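Cell wall surface anchor family protein (Streptococcus agalactiae serogroup V, PDB 3TW0) is the adhesive tip pilin GBS104, whose magnesium-binding von Willebrand factor A-type region probably mediates attachment of the bacterial pilus to host surfaces. Local coordinates at residues S191-N194 and Q195-F199. The protein carries 2 engineered substitutions. Numbering follows the deposited sequence.
Sequences SYQN and QFNSF
Q193 starts with CG anti to its backbone N (chi1 -173°) and then bends at chi2 (63°), while N197, one turn on, holds CG beside its own backbone N; the bend turns the Q193 amide along the helix toward that of N197. Q193 NE2 donates to N197 OD1 at 3.0 Å. The oxygen lies in the amide plane of Q193, but the donor sits above the carbonyl plane of N197 rather than on a lone pair. Glutamine has the length to span the turn, and the shorter asparagine meets it close to the backbone. The same NE2 lies 3.8 Å from F196 CD2, oblique to the ring, a van der Waals contact.

All this happens in the first turns of helix 192-201, a short peripheral helix away from the magnesium site, in a chain built round the parallel sheet of a von Willebrand factor A-type fold. S191 is its N-cap: S191 OG accepts from N194 N at 3.0 Å, a nearly straight bond that satisfies an amide with no preceding turn to pair with, a task suited to a small hydroxyl side chain. S191 O then receives Q195 N, beginning the i to i+4 ladder.

Further along, N194 O is gripped twice by S198, whose backbone N and OG arrive from opposite faces of the carbonyl plane; with chi1 at -53° the hydroxyl lies beside its own backbone N and reaches back to the carbonyl one turn earlier, OG standing 3.0 Å from N194 O. A water receives a hydrogen bond weakly from N197 ND2 and donates to N194 OD1, linking two polar residues.

The Q195 chain, extended beyond CG, runs alongside Y192, with NE2 3.9 Å from Y192 CD1. In this buried residue both ends of the amide are satisfied: NE2 bonds to T190 O and OE1 to N185 N. F196, an aromatic suited to a buried position, packs on L307 of helix 302-312 and makes a cation-pi contact with K296.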
ATOM      1  N   SER A 191      20.474 -13.257 -15.259  1.00 18.96           N
ATOM      2  CA  SER A 191      19.391 -13.850 -14.459  1.00 18.33           C
ATOM      3  C   SER A 191      18.704 -12.786 -13.610  1.00 17.15           C
ATOM      4  O   SER A 191      19.317 -11.795 -13.228  1.00 16.23           O
ATOM      5  CB  SER A 191      19.914 -14.955 -13.523  1.00 18.30           C
ATOM      6  OG  SER A 191      20.654 -14.368 -12.474  1.00 18.33           O
ATOM      7  N   TYR A 192      17.438 -13.016 -13.272  1.00 16.08           N
ATOM      8  CA  TYR A 192      16.749 -12.078 -12.400  1.00 16.34           C
ATOM      9  C   TYR A 192      17.449 -11.936 -11.033  1.00 16.19           C
ATOM     10  O   TYR A 192      17.509 -10.831 -10.487  1.00 15.92           O
ATOM     11  CB  TYR A 192      15.268 -12.458 -12.249  1.00 16.31           C
ATOM     12  CG  TYR A 192      14.477 -12.272 -13.521  1.00 17.46           C
ATOM     13  CD1 TYR A 192      14.396 -10.992 -14.124  1.00 17.25           C
ATOM     14  CD2 TYR A 192      13.779 -13.347 -14.119  1.00 17.31           C
ATOM     15  CE1 TYR A 192      13.663 -10.790 -15.309  1.00 17.76           C
ATOM     16  CE2 TYR A 192      13.019 -13.142 -15.306  1.00 17.37           C
ATOM     17  CZ  TYR A 192      12.987 -11.858 -15.874  1.00 18.21           C
ATOM     18  OH  TYR A 192      12.283 -11.597 -17.003  1.00 20.85           O
ATOM     19  N   GLN A 193      17.995 -13.034 -10.498  1.00 15.84           N
ATOM     20  CA  GLN A 193      18.735 -12.937  -9.232  1.00 16.04           C
ATOM     21  C   GLN A 193      19.936 -11.990  -9.355  1.00 16.52           C
ATOM     22  O   GLN A 193      20.135 -11.117  -8.513  1.00 16.11           O
ATOM     23  CB  GLN A 193      19.168 -14.306  -8.693  1.00 16.18           C
ATOM     24  CG  GLN A 193      19.803 -14.214  -7.278  1.00 16.23           C
ATOM     25  CD  GLN A 193      18.822 -13.695  -6.218  1.00 17.17           C
ATOM     26  OE1 GLN A 193      17.748 -14.260  -6.034  1.00 18.18           O
ATOM     27  NE2 GLN A 193      19.193 -12.618  -5.525  1.00 17.37           N
ATOM     28  N   ASN A 194      20.728 -12.145 -10.414  1.00 17.47           N
ATOM     29  CA  ASN A 194      21.841 -11.236 -10.625  1.00 17.90           C
ATOM     30  C   ASN A 194      21.372  -9.807 -10.909  1.00 17.12           C
ATOM     31  O   ASN A 194      22.043  -8.852 -10.545  1.00 16.55           O
ATOM     32  CB  ASN A 194      22.788 -11.748 -11.726  1.00 18.69           C
ATOM     33  CG  ASN A 194      23.606 -12.976 -11.284  1.00 20.84           C
ATOM     34  OD1 ASN A 194      23.887 -13.146 -10.098  1.00 22.76           O
ATOM     35  ND2 ASN A 194      23.988 -13.828 -12.244  1.00 21.00           N
ATOM     36  N   GLN A 195      20.211  -9.649 -11.551  1.00 16.84           N
ATOM     37  CA  GLN A 195      19.670  -8.295 -11.788  1.00 15.55           C
ATOM     38  C   GLN A 195      19.306  -7.664 -10.451  1.00 14.69           C
ATOM     39  O   GLN A 195      19.640  -6.524 -10.183  1.00 14.55           O
ATOM     40  CB  GLN A 195      18.442  -8.332 -12.711  1.00 15.65           C
ATOM     41  CG  GLN A 195      18.748  -8.678 -14.167  1.00 15.24           C
ATOM     42  CD  GLN A 195      17.569  -8.382 -15.067  1.00 16.04           C
ATOM     43  OE1 GLN A 195      16.884  -7.365 -14.893  1.00 14.36           O
ATOM     44  NE2 GLN A 195      17.307  -9.274 -15.996  1.00 12.94           N
ATOM     45  N   PHE A 196      18.674  -8.439  -9.593  1.00 14.87           N
ATOM     46  CA  PHE A 196      18.217  -7.957  -8.271  1.00 15.51           C
ATOM     47  C   PHE A 196      19.424  -7.535  -7.442  1.00 16.25           C
ATOM     48  O   PHE A 196      19.504  -6.396  -6.934  1.00 16.39           O
ATOM     49  CB  PHE A 196      17.452  -9.091  -7.581  1.00 15.11           C
ATOM     50  CG  PHE A 196      16.889  -8.739  -6.225  1.00 16.91           C
ATOM     51  CD1 PHE A 196      15.689  -8.031  -6.109  1.00 14.92           C
ATOM     52  CD2 PHE A 196      17.528  -9.186  -5.047  1.00 14.12           C
ATOM     53  CE1 PHE A 196      15.155  -7.749  -4.852  1.00 12.88           C
ATOM     54  CE2 PHE A 196      17.010  -8.892  -3.809  1.00 14.63           C
ATOM     55  CZ  PHE A 196      15.825  -8.162  -3.696  1.00 13.93           C
ATOM     56  N   ASN A 197      20.374  -8.456  -7.334  1.00 17.53           N
ATOM     57  CA  ASN A 197      21.687  -8.173  -6.728  1.00 18.14           C
ATOM     58  C   ASN A 197      22.370  -6.905  -7.225  1.00 18.15           C
ATOM     59  O   ASN A 197      22.936  -6.180  -6.406  1.00 18.05           O
ATOM     60  CB  ASN A 197      22.624  -9.374  -6.898  1.00 18.44           C
ATOM     61  CG  ASN A 197      22.152 -10.582  -6.121  1.00 19.81           C
ATOM     62  OD1 ASN A 197      21.243 -10.476  -5.303  1.00 19.83           O
ATOM     63  ND2 ASN A 197      22.794 -11.736  -6.348  1.00 19.32           N
ATOM     64  N   SER A 198      22.319  -6.611  -8.533  1.00 18.38           N
ATOM     65  CA  SER A 198      22.881  -5.339  -9.017  1.00 19.04           C
ATOM     66  C   SER A 198      22.097  -4.119  -8.532  1.00 18.57           C
ATOM     67  O   SER A 198      22.689  -3.043  -8.335  1.00 19.15           O
ATOM     68  CB  SER A 198      23.018  -5.281 -10.544  1.00 20.13           C
ATOM     69  OG  SER A 198      23.737  -6.412 -11.010  1.00 21.24           O
ATOM     70  N   PHE A 199      20.781  -4.252  -8.355  1.00 17.68           N
ATOM     71  CA  PHE A 199      20.000  -3.152  -7.767  1.00 17.02           C
ATOM     72  C   PHE A 199      20.482  -2.913  -6.319  1.00 16.89           C
ATOM     73  O   PHE A 199      20.718  -1.788  -5.920  1.00 16.38           O
ATOM     74  CB  PHE A 199      18.480  -3.427  -7.768  1.00 17.70           C
ATOM     75  CG  PHE A 199      17.884  -3.717  -9.146  1.00 19.31           C
ATOM     76  CD1 PHE A 199      18.339  -3.054 -10.295  1.00 18.83           C
ATOM     77  CD2 PHE A 199      16.831  -4.639  -9.272  1.00 19.54           C
ATOM     78  CE1 PHE A 199      17.796  -3.332 -11.559  1.00 17.48           C
ATOM     79  CE2 PHE A 199      16.286  -4.918 -10.520  1.00 20.31           C
ATOM     80  CZ  PHE A 199      16.785  -4.255 -11.679  1.00 18.23           C
TER
HETATM   81  O   HOH W   1      25.216 -11.113  -8.535  1.00 29.00           O